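Local coordinates for fatty acid synthase 1, isoform A (Drosophila melanogaster, PDB 6FN6), which probably carries out the dehydratase, enoyl reductase and ketoreductase steps that process the growing acyl chain in NADPH-dependent fatty acid synthesis, at residues A[25-30]-A[249-254]; A[454-459]-A[485-490]; A[515-520]-A[543-548]; A[640-645]-A[687-692]; A[654-659]-A[672-677]. All coordinates share one frame; numbering follows the deposited sequence.

Contact 1 of 5, residues A[25-30]-A[249-254]; sequences TIDGRI and AQRRPG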
# COMPACT_ATOMS: atom_id res chain seq x y z
N THR A 25 -20.71 -8.93 -27.41
CA THR A 25 -21.91 -9.01 -26.58
C THR A 25 -21.68 -9.96 -25.41
O THR A 25 -21.24 -11.10 -25.60
CB THR A 25 -23.13 -9.46 -27.40
OG1 THR A 25 -23.38 -8.52 -28.46
CG2 THR A 25 -24.39 -9.57 -26.54
N ILE A 26 -21.98 -9.50 -24.20
CA ILE A 26 -21.78 -10.29 -23.00
C ILE A 26 -23.08 -10.36 -22.22
O ILE A 26 -23.60 -9.33 -21.78
CB ILE A 26 -20.65 -9.72 -22.11
CG1 ILE A 26 -19.36 -9.52 -22.92
CG2 ILE A 26 -20.41 -10.63 -20.91
CD1 ILE A 26 -18.72 -10.80 -23.40
N ASP A 27 -23.59 -11.57 -22.03
CA ASP A 27 -24.79 -11.78 -21.24
C ASP A 27 -25.95 -10.91 -21.75
O ASP A 27 -26.66 -10.29 -20.96
CB ASP A 27 -24.51 -11.48 -19.76
CG ASP A 27 -25.57 -12.04 -18.83
OD1 ASP A 27 -26.45 -12.78 -19.31
OD2 ASP A 27 -25.51 -11.76 -17.62
N GLY A 28 -26.13 -10.89 -23.06
CA GLY A 28 -27.26 -10.21 -23.67
C GLY A 28 -27.13 -8.70 -23.76
O GLY A 28 -28.12 -8.00 -23.97
N ARG A 29 -25.92 -8.19 -23.61
CA ARG A 29 -25.68 -6.76 -23.73
C ARG A 29 -24.31 -6.46 -24.33
O ARG A 29 -23.36 -7.22 -24.14
CB ARG A 29 -25.83 -6.09 -22.35
CG ARG A 29 -25.30 -6.92 -21.18
CD ARG A 29 -25.59 -6.29 -19.83
NE ARG A 29 -25.21 -7.19 -18.73
CZ ARG A 29 -24.02 -7.21 -18.13
NH1 ARG A 29 -23.06 -6.37 -18.50
NH2 ARG A 29 -23.79 -8.07 -17.15
N ILE A 30 -24.22 -5.35 -25.06
CA ILE A 30 -22.96 -4.95 -25.68
C ILE A 30 -22.07 -4.29 -24.64
O ILE A 30 -22.46 -3.32 -23.99
CB ILE A 30 -23.21 -3.99 -26.87
CG1 ILE A 30 -24.08 -4.68 -27.93
CG2 ILE A 30 -21.88 -3.54 -27.48
CD1 ILE A 30 -24.57 -3.74 -29.03
N ALA A 249 -18.58 -12.18 -12.79
CA ALA A 249 -19.52 -11.08 -12.97
C ALA A 249 -20.96 -11.48 -12.66
O ALA A 249 -21.30 -12.66 -12.66
CB ALA A 249 -19.43 -10.55 -14.40
N GLN A 250 -21.79 -10.48 -12.36
CA GLN A 250 -23.21 -10.68 -12.10
C GLN A 250 -23.96 -11.03 -13.37
O GLN A 250 -23.77 -10.40 -14.41
CB GLN A 250 -23.83 -9.43 -11.47
CG GLN A 250 -23.17 -8.97 -10.18
CD GLN A 250 -23.77 -7.68 -9.66
OE1 GLN A 250 -24.70 -7.13 -10.25
NE2 GLN A 250 -23.24 -7.18 -8.55
N ARG A 251 -24.83 -12.03 -13.29
CA ARG A 251 -25.67 -12.40 -14.42
C ARG A 251 -27.03 -11.73 -14.27
O ARG A 251 -27.64 -11.77 -13.20
CB ARG A 251 -25.84 -13.92 -14.52
CG ARG A 251 -24.54 -14.68 -14.75
CD ARG A 251 -23.92 -14.36 -16.11
NE ARG A 251 -24.78 -14.76 -17.22
CZ ARG A 251 -24.81 -15.97 -17.75
NH1 ARG A 251 -24.02 -16.93 -17.28
NH2 ARG A 251 -25.63 -16.24 -18.76
N ARG A 252 -27.50 -11.10 -15.35
CA ARG A 252 -28.77 -10.38 -15.32
C ARG A 252 -29.87 -11.34 -14.89
O ARG A 252 -29.82 -12.53 -15.22
CB ARG A 252 -29.10 -9.78 -16.68
CG ARG A 252 -28.02 -8.89 -17.27
CD ARG A 252 -28.33 -8.54 -18.72
NE ARG A 252 -29.48 -7.66 -18.83
CZ ARG A 252 -30.12 -7.40 -19.97
NH1 ARG A 252 -29.72 -7.96 -21.11
NH2 ARG A 252 -31.16 -6.58 -19.97
N PRO A 253 -30.86 -10.84 -14.14
CA PRO A 253 -31.95 -11.76 -13.78
C PRO A 253 -32.74 -12.15 -15.01
O PRO A 253 -33.69 -11.46 -15.39
CB PRO A 253 -32.79 -10.93 -12.80
CG PRO A 253 -32.56 -9.52 -13.22
CD PRO A 253 -31.14 -9.45 -13.73
N GLY A 254 -32.34 -13.26 -15.62
CA GLY A 254 -32.92 -13.72 -16.87
C GLY A 254 -34.44 -13.74 -16.85
O GLY A 254 -35.06 -14.13 -15.86

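Contact 2 of 5, residues A[454-459]-A[485-490]; sequences SVVVVA and YVVCQG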
# COMPACT_ATOMS: atom_id res chain seq x y z
N SER A 454 -69.25 -41.41 -45.92
CA SER A 454 -68.08 -41.72 -45.10
C SER A 454 -67.41 -43.02 -45.54
O SER A 454 -68.06 -43.91 -46.10
CB SER A 454 -68.47 -41.82 -43.63
OG SER A 454 -69.32 -42.94 -43.41
N VAL A 455 -66.12 -43.12 -45.28
CA VAL A 455 -65.35 -44.32 -45.56
C VAL A 455 -64.42 -44.57 -44.38
O VAL A 455 -64.10 -43.65 -43.63
CB VAL A 455 -64.58 -44.20 -46.90
CG1 VAL A 455 -63.43 -43.20 -46.78
CG2 VAL A 455 -64.08 -45.56 -47.37
N VAL A 456 -64.00 -45.82 -44.20
CA VAL A 456 -63.23 -46.22 -43.03
C VAL A 456 -61.82 -46.67 -43.41
O VAL A 456 -61.63 -47.33 -44.43
CB VAL A 456 -63.96 -47.33 -42.25
CG1 VAL A 456 -63.14 -47.79 -41.05
CG2 VAL A 456 -65.33 -46.86 -41.80
N VAL A 457 -60.84 -46.30 -42.58
CA VAL A 457 -59.46 -46.72 -42.78
C VAL A 457 -59.04 -47.61 -41.62
O VAL A 457 -59.29 -47.30 -40.46
CB VAL A 457 -58.53 -45.50 -42.92
CG1 VAL A 457 -57.09 -45.96 -43.13
CG2 VAL A 457 -58.98 -44.62 -44.07
N VAL A 458 -58.36 -48.71 -41.94
CA VAL A 458 -58.09 -49.77 -40.98
C VAL A 458 -57.08 -49.36 -39.91
O VAL A 458 -57.23 -49.71 -38.75
CB VAL A 458 -57.62 -51.05 -41.69
CG1 VAL A 458 -57.53 -52.21 -40.70
CG2 VAL A 458 -58.55 -51.40 -42.84
N ALA A 459 -56.03 -48.66 -40.32
CA ALA A 459 -55.00 -48.18 -39.39
C ALA A 459 -54.51 -49.28 -38.45
O ALA A 459 -54.61 -49.16 -37.23
CB ALA A 459 -55.53 -47.01 -38.58
N TYR A 485 -63.12 -42.01 -41.28
CA TYR A 485 -63.01 -42.57 -39.94
C TYR A 485 -61.78 -43.45 -39.85
O TYR A 485 -61.69 -44.49 -40.51
CB TYR A 485 -64.25 -43.39 -39.56
CG TYR A 485 -65.47 -42.55 -39.27
CD1 TYR A 485 -65.68 -42.01 -38.01
CD2 TYR A 485 -66.43 -42.32 -40.24
CE1 TYR A 485 -66.79 -41.24 -37.73
CE2 TYR A 485 -67.55 -41.56 -39.98
CZ TYR A 485 -67.73 -41.02 -38.72
OH TYR A 485 -68.84 -40.26 -38.45
N VAL A 486 -60.81 -43.04 -39.03
CA VAL A 486 -59.61 -43.82 -38.81
C VAL A 486 -59.84 -44.70 -37.60
O VAL A 486 -59.98 -44.21 -36.48
CB VAL A 486 -58.37 -42.92 -38.62
CG1 VAL A 486 -57.10 -43.75 -38.62
CG2 VAL A 486 -58.32 -41.84 -39.70
N VAL A 487 -59.90 -46.01 -37.82
CA VAL A 487 -60.21 -46.96 -36.75
C VAL A 487 -58.95 -47.69 -36.32
O VAL A 487 -58.29 -48.33 -37.13
CB VAL A 487 -61.30 -47.95 -37.20
CG1 VAL A 487 -61.62 -48.93 -36.07
CG2 VAL A 487 -62.55 -47.21 -37.63
N CYS A 488 -58.61 -47.59 -35.04
CA CYS A 488 -57.43 -48.26 -34.50
C CYS A 488 -57.80 -49.11 -33.29
O CYS A 488 -57.71 -48.66 -32.15
CB CYS A 488 -56.36 -47.24 -34.12
SG CYS A 488 -54.85 -47.98 -33.46
N GLN A 489 -58.22 -50.35 -33.54
CA GLN A 489 -58.70 -51.23 -32.48
C GLN A 489 -57.67 -52.27 -32.06
O GLN A 489 -57.22 -53.08 -32.88
CB GLN A 489 -59.99 -51.93 -32.92
CG GLN A 489 -60.59 -52.84 -31.87
CD GLN A 489 -62.02 -53.23 -32.17
OE1 GLN A 489 -62.59 -52.84 -33.18
NE2 GLN A 489 -62.62 -54.02 -31.27
N GLY A 490 -57.31 -52.26 -30.78
CA GLY A 490 -56.41 -53.25 -30.21
C GLY A 490 -55.05 -53.34 -30.89
O GLY A 490 -54.57 -54.43 -31.18

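Contact 3 of 5, residues A[515-520]-A[543-548]; sequences VFVQDA and NVLKNG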
# COMPACT_ATOMS: atom_id res chain seq x y z
N VAL A 515 -61.19 -43.14 -34.16
CA VAL A 515 -61.93 -44.06 -33.31
C VAL A 515 -60.95 -45.06 -32.70
O VAL A 515 -60.56 -46.04 -33.33
CB VAL A 515 -63.05 -44.78 -34.10
CG1 VAL A 515 -63.87 -45.68 -33.19
CG2 VAL A 515 -63.94 -43.75 -34.78
N PHE A 516 -60.54 -44.78 -31.46
CA PHE A 516 -59.51 -45.56 -30.79
C PHE A 516 -60.11 -46.48 -29.74
O PHE A 516 -60.73 -46.02 -28.78
CB PHE A 516 -58.48 -44.62 -30.15
CG PHE A 516 -57.20 -45.30 -29.76
CD1 PHE A 516 -57.09 -45.97 -28.56
CD2 PHE A 516 -56.09 -45.23 -30.60
CE1 PHE A 516 -55.90 -46.59 -28.21
CE2 PHE A 516 -54.91 -45.85 -30.25
CZ PHE A 516 -54.81 -46.53 -29.05
N VAL A 517 -59.91 -47.79 -29.91
CA VAL A 517 -60.48 -48.77 -28.99
C VAL A 517 -59.38 -49.67 -28.43
O VAL A 517 -58.80 -50.49 -29.14
CB VAL A 517 -61.56 -49.62 -29.70
CG1 VAL A 517 -62.18 -50.62 -28.73
CG2 VAL A 517 -62.64 -48.72 -30.30
N GLN A 518 -59.12 -49.53 -27.13
CA GLN A 518 -58.06 -50.30 -26.48
C GLN A 518 -58.38 -51.79 -26.47
O GLN A 518 -57.57 -52.61 -26.90
CB GLN A 518 -57.83 -49.81 -25.05
CG GLN A 518 -57.38 -48.36 -24.94
CD GLN A 518 -56.90 -48.01 -23.55
OE1 GLN A 518 -56.97 -48.83 -22.63
NE2 GLN A 518 -56.41 -46.78 -23.38
N ASP A 519 -59.56 -52.13 -25.97
CA ASP A 519 -59.94 -53.53 -25.83
C ASP A 519 -60.23 -54.13 -27.20
O ASP A 519 -61.10 -53.63 -27.93
CB ASP A 519 -61.17 -53.67 -24.92
CG ASP A 519 -61.33 -55.07 -24.38
OD1 ASP A 519 -60.59 -55.96 -24.83
OD2 ASP A 519 -62.20 -55.28 -23.51
N ALA A 520 -59.52 -55.19 -27.56
CA ALA A 520 -59.68 -55.79 -28.88
C ALA A 520 -60.99 -56.56 -29.01
O ALA A 520 -61.44 -56.85 -30.12
CB ALA A 520 -58.50 -56.69 -29.19
N ASN A 543 -61.79 -40.03 -30.34
CA ASN A 543 -62.70 -40.90 -29.59
C ASN A 543 -61.95 -42.12 -29.05
O ASN A 543 -61.54 -42.99 -29.81
CB ASN A 543 -63.86 -41.36 -30.48
CG ASN A 543 -64.63 -40.20 -31.07
OD1 ASN A 543 -65.58 -39.70 -30.47
ND2 ASN A 543 -64.22 -39.76 -32.26
N VAL A 544 -61.78 -42.16 -27.73
CA VAL A 544 -61.02 -43.23 -27.10
C VAL A 544 -61.92 -44.06 -26.19
O VAL A 544 -62.57 -43.54 -25.29
CB VAL A 544 -59.84 -42.65 -26.30
CG1 VAL A 544 -58.98 -43.78 -25.73
CG2 VAL A 544 -59.01 -41.71 -27.16
N LEU A 545 -61.95 -45.37 -26.44
CA LEU A 545 -62.74 -46.28 -25.61
C LEU A 545 -61.85 -47.04 -24.64
O LEU A 545 -61.01 -47.84 -25.05
CB LEU A 545 -63.52 -47.27 -26.49
CG LEU A 545 -64.52 -48.19 -25.78
CD1 LEU A 545 -65.57 -47.40 -25.03
CD2 LEU A 545 -65.19 -49.12 -26.78
N LYS A 546 -62.03 -46.77 -23.35
CA LYS A 546 -61.24 -47.42 -22.31
C LYS A 546 -62.15 -47.92 -21.18
O LYS A 546 -62.73 -47.13 -20.44
CB LYS A 546 -60.19 -46.46 -21.75
CG LYS A 546 -59.21 -47.11 -20.80
CD LYS A 546 -58.16 -46.13 -20.30
CE LYS A 546 -57.24 -46.77 -19.28
NZ LYS A 546 -56.30 -45.78 -18.67
N ASN A 547 -62.27 -49.24 -21.07
CA ASN A 547 -63.15 -49.86 -20.08
C ASN A 547 -64.59 -49.37 -20.22
O ASN A 547 -65.16 -48.83 -19.27
CB ASN A 547 -62.65 -49.59 -18.66
CG ASN A 547 -61.37 -50.34 -18.34
OD1 ASN A 547 -61.39 -51.55 -18.09
ND2 ASN A 547 -60.25 -49.63 -18.32
N GLY A 548 -65.17 -49.56 -21.40
CA GLY A 548 -66.58 -49.31 -21.60
C GLY A 548 -66.97 -47.85 -21.69
O GLY A 548 -68.13 -47.53 -21.96

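Contact 4 of 5, residues A[640-645]-A[687-692]; sequences GLEFAG and TVPCVY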
# COMPACT_ATOMS: atom_id res chain seq x y z
N GLY A 640 -23.39 -22.79 5.77
CA GLY A 640 -23.14 -23.41 7.06
C GLY A 640 -21.67 -23.64 7.35
O GLY A 640 -21.06 -24.53 6.77
N LEU A 641 -21.12 -22.84 8.25
CA LEU A 641 -19.69 -22.90 8.55
C LEU A 641 -19.42 -23.63 9.87
O LEU A 641 -18.32 -24.14 10.09
CB LEU A 641 -19.11 -21.49 8.61
CG LEU A 641 -18.81 -20.82 7.27
CD1 LEU A 641 -18.48 -19.36 7.50
CD2 LEU A 641 -17.69 -21.52 6.52
N GLU A 642 -20.43 -23.67 10.73
CA GLU A 642 -20.29 -24.30 12.04
C GLU A 642 -21.64 -24.79 12.55
O GLU A 642 -22.68 -24.44 11.99
CB GLU A 642 -19.68 -23.32 13.04
CG GLU A 642 -20.54 -22.09 13.28
CD GLU A 642 -19.85 -21.04 14.14
OE1 GLU A 642 -19.12 -21.42 15.08
OE2 GLU A 642 -20.05 -19.84 13.89
N PHE A 643 -21.63 -25.59 13.61
CA PHE A 643 -22.86 -26.10 14.19
C PHE A 643 -22.64 -26.71 15.57
O PHE A 643 -21.53 -27.10 15.92
CB PHE A 643 -23.49 -27.16 13.27
CG PHE A 643 -22.72 -28.45 13.22
CD1 PHE A 643 -22.95 -29.45 14.15
CD2 PHE A 643 -21.76 -28.66 12.24
CE1 PHE A 643 -22.25 -30.64 14.10
CE2 PHE A 643 -21.05 -29.85 12.19
CZ PHE A 643 -21.30 -30.84 13.13
N ALA A 644 -23.72 -26.78 16.34
CA ALA A 644 -23.76 -27.57 17.56
C ALA A 644 -24.80 -28.67 17.37
O ALA A 644 -25.90 -28.41 16.88
CB ALA A 644 -24.09 -26.70 18.76
N GLY A 645 -24.45 -29.89 17.76
CA GLY A 645 -25.33 -31.02 17.55
C GLY A 645 -24.91 -32.27 18.30
O GLY A 645 -24.27 -32.19 19.35
N THR A 687 -22.16 -20.92 19.12
CA THR A 687 -21.59 -19.60 18.86
C THR A 687 -20.06 -19.57 18.92
O THR A 687 -19.44 -18.61 18.47
CB THR A 687 -22.12 -18.56 19.87
OG1 THR A 687 -21.60 -18.86 21.17
CG2 THR A 687 -23.63 -18.57 19.92
N VAL A 688 -19.46 -20.63 19.45
CA VAL A 688 -18.04 -20.59 19.81
C VAL A 688 -17.07 -20.91 18.66
O VAL A 688 -16.13 -20.15 18.44
CB VAL A 688 -17.78 -21.55 20.99
CG1 VAL A 688 -16.29 -21.68 21.28
CG2 VAL A 688 -18.51 -21.07 22.23
N PRO A 689 -17.27 -22.03 17.95
CA PRO A 689 -16.25 -22.56 17.02
C PRO A 689 -15.57 -21.54 16.11
O PRO A 689 -14.34 -21.43 16.15
CB PRO A 689 -17.05 -23.55 16.18
CG PRO A 689 -18.12 -24.01 17.06
CD PRO A 689 -18.49 -22.84 17.93
N CYS A 690 -16.33 -20.83 15.30
CA CYS A 690 -15.75 -19.98 14.27
C CYS A 690 -15.09 -18.72 14.81
O CYS A 690 -13.91 -18.47 14.54
CB CYS A 690 -16.81 -19.59 13.24
SG CYS A 690 -17.16 -20.89 12.05
N VAL A 691 -15.84 -17.92 15.56
CA VAL A 691 -15.34 -16.63 16.02
C VAL A 691 -14.11 -16.81 16.90
O VAL A 691 -13.18 -16.00 16.84
CB VAL A 691 -16.43 -15.83 16.76
CG1 VAL A 691 -17.55 -15.44 15.81
CG2 VAL A 691 -16.97 -16.62 17.95
N TYR A 692 -14.08 -17.87 17.70
CA TYR A 692 -12.96 -18.08 18.61
C TYR A 692 -11.77 -18.74 17.92
O TYR A 692 -10.62 -18.42 18.23
CB TYR A 692 -13.40 -18.91 19.81
CG TYR A 692 -14.05 -18.08 20.89
CD1 TYR A 692 -13.28 -17.30 21.75
CD2 TYR A 692 -15.43 -18.06 21.05
CE1 TYR A 692 -13.87 -16.53 22.73
CE2 TYR A 692 -16.03 -17.29 22.03
CZ TYR A 692 -15.24 -16.53 22.87
OH TYR A 692 -15.83 -15.76 23.85
O HOH W 1 -18.74 -18.62 15.99

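Contact 5 of 5, residues A[654-659]-A[672-677]; sequences MAMVPA and MMWQIP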
# COMPACT_ATOMS: atom_id res chain seq x y z
N MET A 654 -19.82 -29.64 19.40
CA MET A 654 -19.82 -28.43 18.59
C MET A 654 -18.66 -28.54 17.61
O MET A 654 -17.61 -29.07 17.96
CB MET A 654 -19.69 -27.18 19.46
CG MET A 654 -18.72 -27.35 20.62
SD MET A 654 -18.44 -25.83 21.54
CE MET A 654 -17.11 -25.12 20.59
N ALA A 655 -18.86 -28.06 16.39
CA ALA A 655 -17.86 -28.26 15.34
C ALA A 655 -17.69 -27.06 14.43
O ALA A 655 -18.49 -26.13 14.44
CB ALA A 655 -18.22 -29.49 14.52
N MET A 656 -16.64 -27.12 13.62
CA MET A 656 -16.35 -26.10 12.62
C MET A 656 -16.03 -26.80 11.30
O MET A 656 -15.25 -27.75 11.27
CB MET A 656 -15.19 -25.21 13.06
CG MET A 656 -14.83 -24.11 12.08
SD MET A 656 -13.53 -23.03 12.67
CE MET A 656 -12.19 -24.19 12.91
N VAL A 657 -16.65 -26.33 10.22
CA VAL A 657 -16.49 -26.95 8.91
C VAL A 657 -16.37 -25.89 7.82
O VAL A 657 -16.76 -24.74 8.03
CB VAL A 657 -17.66 -27.90 8.62
CG1 VAL A 657 -17.54 -29.17 9.44
CG2 VAL A 657 -18.99 -27.20 8.90
N PRO A 658 -15.83 -26.28 6.65
CA PRO A 658 -15.73 -25.33 5.54
C PRO A 658 -17.09 -24.97 4.95
O PRO A 658 -17.27 -23.85 4.46
CB PRO A 658 -14.88 -26.08 4.51
CG PRO A 658 -15.04 -27.51 4.84
CD PRO A 658 -15.23 -27.58 6.32
N ALA A 659 -18.02 -25.91 4.98
CA ALA A 659 -19.36 -25.68 4.47
C ALA A 659 -20.30 -26.79 4.92
O ALA A 659 -19.87 -27.74 5.57
CB ALA A 659 -19.34 -25.58 2.95
N MET A 672 -11.32 -30.85 14.05
CA MET A 672 -12.01 -29.60 14.33
C MET A 672 -13.36 -29.84 15.00
O MET A 672 -14.41 -29.47 14.48
CB MET A 672 -12.19 -28.80 13.03
CG MET A 672 -10.92 -28.09 12.58
SD MET A 672 -10.93 -27.58 10.85
CE MET A 672 -10.71 -29.15 10.02
N MET A 673 -13.32 -30.46 16.18
CA MET A 673 -14.51 -30.65 17.00
C MET A 673 -14.19 -30.53 18.49
O MET A 673 -13.13 -30.95 18.95
CB MET A 673 -15.18 -32.01 16.74
CG MET A 673 -15.92 -32.10 15.42
SD MET A 673 -17.08 -33.49 15.37
CE MET A 673 -16.00 -34.90 15.20
N TRP A 674 -15.14 -29.96 19.23
CA TRP A 674 -15.03 -29.86 20.68
C TRP A 674 -16.26 -30.54 21.28
O TRP A 674 -17.36 -30.43 20.74
CB TRP A 674 -14.97 -28.40 21.14
CG TRP A 674 -13.91 -27.58 20.47
CD1 TRP A 674 -12.67 -27.28 20.96
CD2 TRP A 674 -14.01 -26.94 19.20
NE1 TRP A 674 -11.99 -26.49 20.07
CE2 TRP A 674 -12.79 -26.27 18.98
CE3 TRP A 674 -15.00 -26.86 18.22
CZ2 TRP A 674 -12.54 -25.53 17.82
CZ3 TRP A 674 -14.75 -26.13 17.07
CH2 TRP A 674 -13.53 -25.48 16.88
N GLN A 675 -16.08 -31.25 22.39
CA GLN A 675 -17.22 -31.81 23.11
C GLN A 675 -17.81 -30.73 24.01
O GLN A 675 -17.11 -30.16 24.84
CB GLN A 675 -16.82 -33.04 23.92
CG GLN A 675 -16.53 -34.27 23.07
CD GLN A 675 -16.81 -35.57 23.80
OE1 GLN A 675 -17.61 -35.61 24.74
NE2 GLN A 675 -16.17 -36.65 23.36
N ILE A 676 -19.10 -30.46 23.83
CA ILE A 676 -19.75 -29.39 24.55
C ILE A 676 -19.62 -29.64 26.05
O ILE A 676 -19.86 -30.75 26.52
CB ILE A 676 -21.23 -29.25 24.15
CG1 ILE A 676 -21.36 -29.07 22.63
CG2 ILE A 676 -21.88 -28.08 24.88
CD1 ILE A 676 -22.79 -29.07 22.12
N PRO A 677 -19.22 -28.60 26.82
CA PRO A 677 -19.15 -28.73 28.27
C PRO A 677 -20.52 -28.66 28.93
O PRO A 677 -21.51 -28.33 28.26
CB PRO A 677 -18.29 -27.54 28.69
CG PRO A 677 -18.56 -26.51 27.66
CD PRO A 677 -18.78 -27.27 26.37

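Contact 1 of 5, residues A[25-30]-A[249-254]
Asp27 reaches across to 249-254 and lays one carboxylate oxygen between a backbone amide and an arginine. Its CG stands anti to the backbone N (chi1 -163°), which carries the acid group out from the turn. Arg252 N donates a hydrogen bond to Asp27 OD2 at 3.1 Å, coming in on the syn side and somewhat out of the carboxylate plane. A salt bridge gives the same oxygen a second grip, with Arg251 NE 3.1 Å from Asp27 OD2. The guanidinium offers an edge here, but its plane stands 85° from that of the carboxylate, far from a flat two-pronged pairing; Arg251 NH2 remains 3.6 Å from Asp27 OD1. The Arg251 chain is folded at chi2 and chi3, and that brings NE back to the acid.

On the other flank Arg29 and Arg252 slide past each other in opposite directions. Arg252 CD sits at the edge of the Arg29 guanidinium, 3.4 Å from Arg29 NE, and the two guanidinium planes are 78° apart. The like charges come close, and the Asp27 carboxylate nearby probably eases their repulsion. The Arg29 side chain lies about 9 Å from that of His24, the predicted proton acceptor of the dehydratase.

Asp27 and Gly28 form the two-residue turn between strands 24-26 and 29-31. That hairpin lies between strands 143-145 and 70-71, while 249-254 is the loop leaving strand 239-248 for strand 257-268. The contact thus joins the predicted N-terminal and C-terminal hotdog regions at the surface, with Leu190, just ahead of strand 191-201, touching both Asp27 and Arg251.

Contact 2 of 5, residues A[454-459]-A[485-490]
Ala459 CB closes down on Val486 CG1 at 3.6 Å just past the end of strand 454-457, on the buried face of the contact. Val457 and Val486 form a parallel bridge pair with both side chains on this face. Three backbone bonds zip the strands together: Tyr485 N to Val455 O at 3.0 Å, Val457 N to Tyr485 O at 2.9 Å, and Val487 N to Val457 O at 3.0 Å. Helix 466-480 covers the apolar group with Trp466 on Ala459 and Leu470 on Val486. That helix is the link of a beta-alpha-beta crossover from 454-457 to 483-489, the unit from which Rossmann-type folds such as this pseudo-ketoreductase domain are built.

On the other side Tyr485 and Val487 are buried too, and of this group just Val456 is exposed. Its CG1, anti to the backbone N (chi1 178°), meets Val487 CG2 at 3.5 Å, and Phe525 packs on all three residues. Tyr485 turns the edge of its ring to Ser454, CE2 lying 3.8 Å from Ser454 CB, while its hydroxyl is hydrogen-bonded to Arg452.

The outer margin is looser. Strand 454-457 is the outermost of the sheet within this chain, and Val455 and Val458 point away from 485-490 into exposed positions. Val458 is also poorly ordered, and from there on the paired CA atoms stand farther apart than along the strands.

Contact 3 of 5, residues A[515-520]-A[543-548]
Val515, Phe516 and Val517 pair in parallel with Asn543, Val544 and Leu545, the strand axes 4.7 Å apart and only 14° from a common direction. Phe516 sits between two of the bonds: its N donates to Asn543 O at 2.6 Å and its O accepts from Leu545 N at 2.7 Å. Gln518 N then reaches Leu545 O at 3.3 Å, carrying the pairing one residue past the end of the first strand. The two strands are linked through helix 530-536 in a beta-alpha-beta unit, part of the Rossmann-like pseudo-ketoreductase domain.

On the face toward that helix, Val517 and Leu545 lie side by side and point the same way, CG1 to CD2 3.9 Å. Tyr532 touches Val517 there, and Trp550 of strand 549-557 packs on Leu545 and Asn543. Asn543 ND2 bonds to Leu540 O, shortly before it in the chain, and to Leu514 O on the partner strand, so the amide also links the two strands. Phe516 and Val544 occupy the opposite face, Phe516 CD1 to Val544 CG1 4.0 Å, with Ala496 touching both.

Beyond the strands Gln518, poorly ordered, extends its chain past CG and rests its amide on the aliphatic part of Lys546, Gln518 OE1 lying 3.4 Å from Lys546 CG.

Contact 4 of 5, residues A[640-645]-A[687-692]
Glu642 drives its side chain from strand 642-646 at the first turn of helix 689-702, and nearly every atom of it meets Pro689 or Cys690. CB starts 3.6 Å from Cys690 SG. CG stands between the backbone N and the carbonyl carbon (chi1 62°) and stays beside the same sulfur, as does CD, 3.4 Å from Cys690 SG. From CG onward the chain is extended, and the Glu642 and Pro689 side chains cross at about a right angle.

At the tip the two oxygens part company. OE1 accepts the hydrogen bond of Cys690 N at 2.9 Å; the amide comes from above the carboxylate plane, 46° out of it. OE1 also touches the proline, 3.2 Å from Pro689 CB. The positive end of the helix probably favours the negative charge of Glu642.

Strand and helix both belong to the enoyl reductase part, which belongs to the medium-chain dehydrogenase/reductase superfamily. The strand lies in the mixed sheet with 601-611 and 652-656, and the helix leads on toward the nucleotide-binding half, where Val691 and Tyr692 pack on helix 719-731.

Glu642 OE2 lies 3.3 Å from Cys690 CB. A water donates a hydrogen bond to Glu642 OE2 at 2.8 Å. That water also bonds to Thr687 O at 2.6 Å and takes the N-H of Val691 at 3.0 Å, tying the acid to the backbone on both sides of Pro689. Asn612 ND2 gives OE2 a further hydrogen bond, while Lys891 forms just a long, weak ion pair with it.

Contact 5 of 5, residues A[654-659]-A[672-677]
Strands 652-656 and 673-675 run antiparallel in the mixed sheet of the enoyl reductase part, and Met654 with Trp674 forms their hydrogen-bonded pair. Met654 N donates to Trp674 O, and Trp674 N returns the bond to Met654 O, each at 2.9 Å. Farther on, Met656 N to Met672 O is a weak bond at 3.4 Å.

Most of the packing is on the Trp674 side. Met654 bends at chi3 (-87°), which puts CE 3.6 Å from Trp674 CE3, while its CG lies 3.7 Å from Ile676 CG1. Met656 comes to the far end of the indole, CB 4.1 Å from Trp674 CZ3, and its bent end brings CE 4.1 Å from Met672 CG. Pro689 and Ser693 of helix 689-702 touch the indole as well, and Trp674 NE1 is bonded to Val851 O of helix 844-860. The other face carries the non-hydrogen-bonded pair, Ala655 CB to Met673 CG at 3.6 Å.

An antiparallel strand pair whose apolar side chains pack against helix 689-702, which leads to the nucleotide-binding half, is consistent with the catalytic, GroES-like part of the medium-chain dehydrogenase fold.

Overall arrangement
From the N terminus, contact 1 closes the longest loop, more than two hundred residues, bringing the two predicted hotdog regions of the dehydratase together. Contacts 2 and 3 follow in series, each closing a short beta-alpha-beta unit of the pseudo-ketoreductase domain. Their centres are about 12 Å apart, and strands 483-489 and 512-517 are sheet neighbours, with Val486 O probably bonded to Val515 N. Contact 4 then closes a loop in the enoyl reductase part, and contact 5 falls within that loop, centres about 6 Å apart, joined through strands 642-646 and 652-656. Contacts 2 and 4 lie on opposite sides of the chain's centre, centres about 72 Å apart.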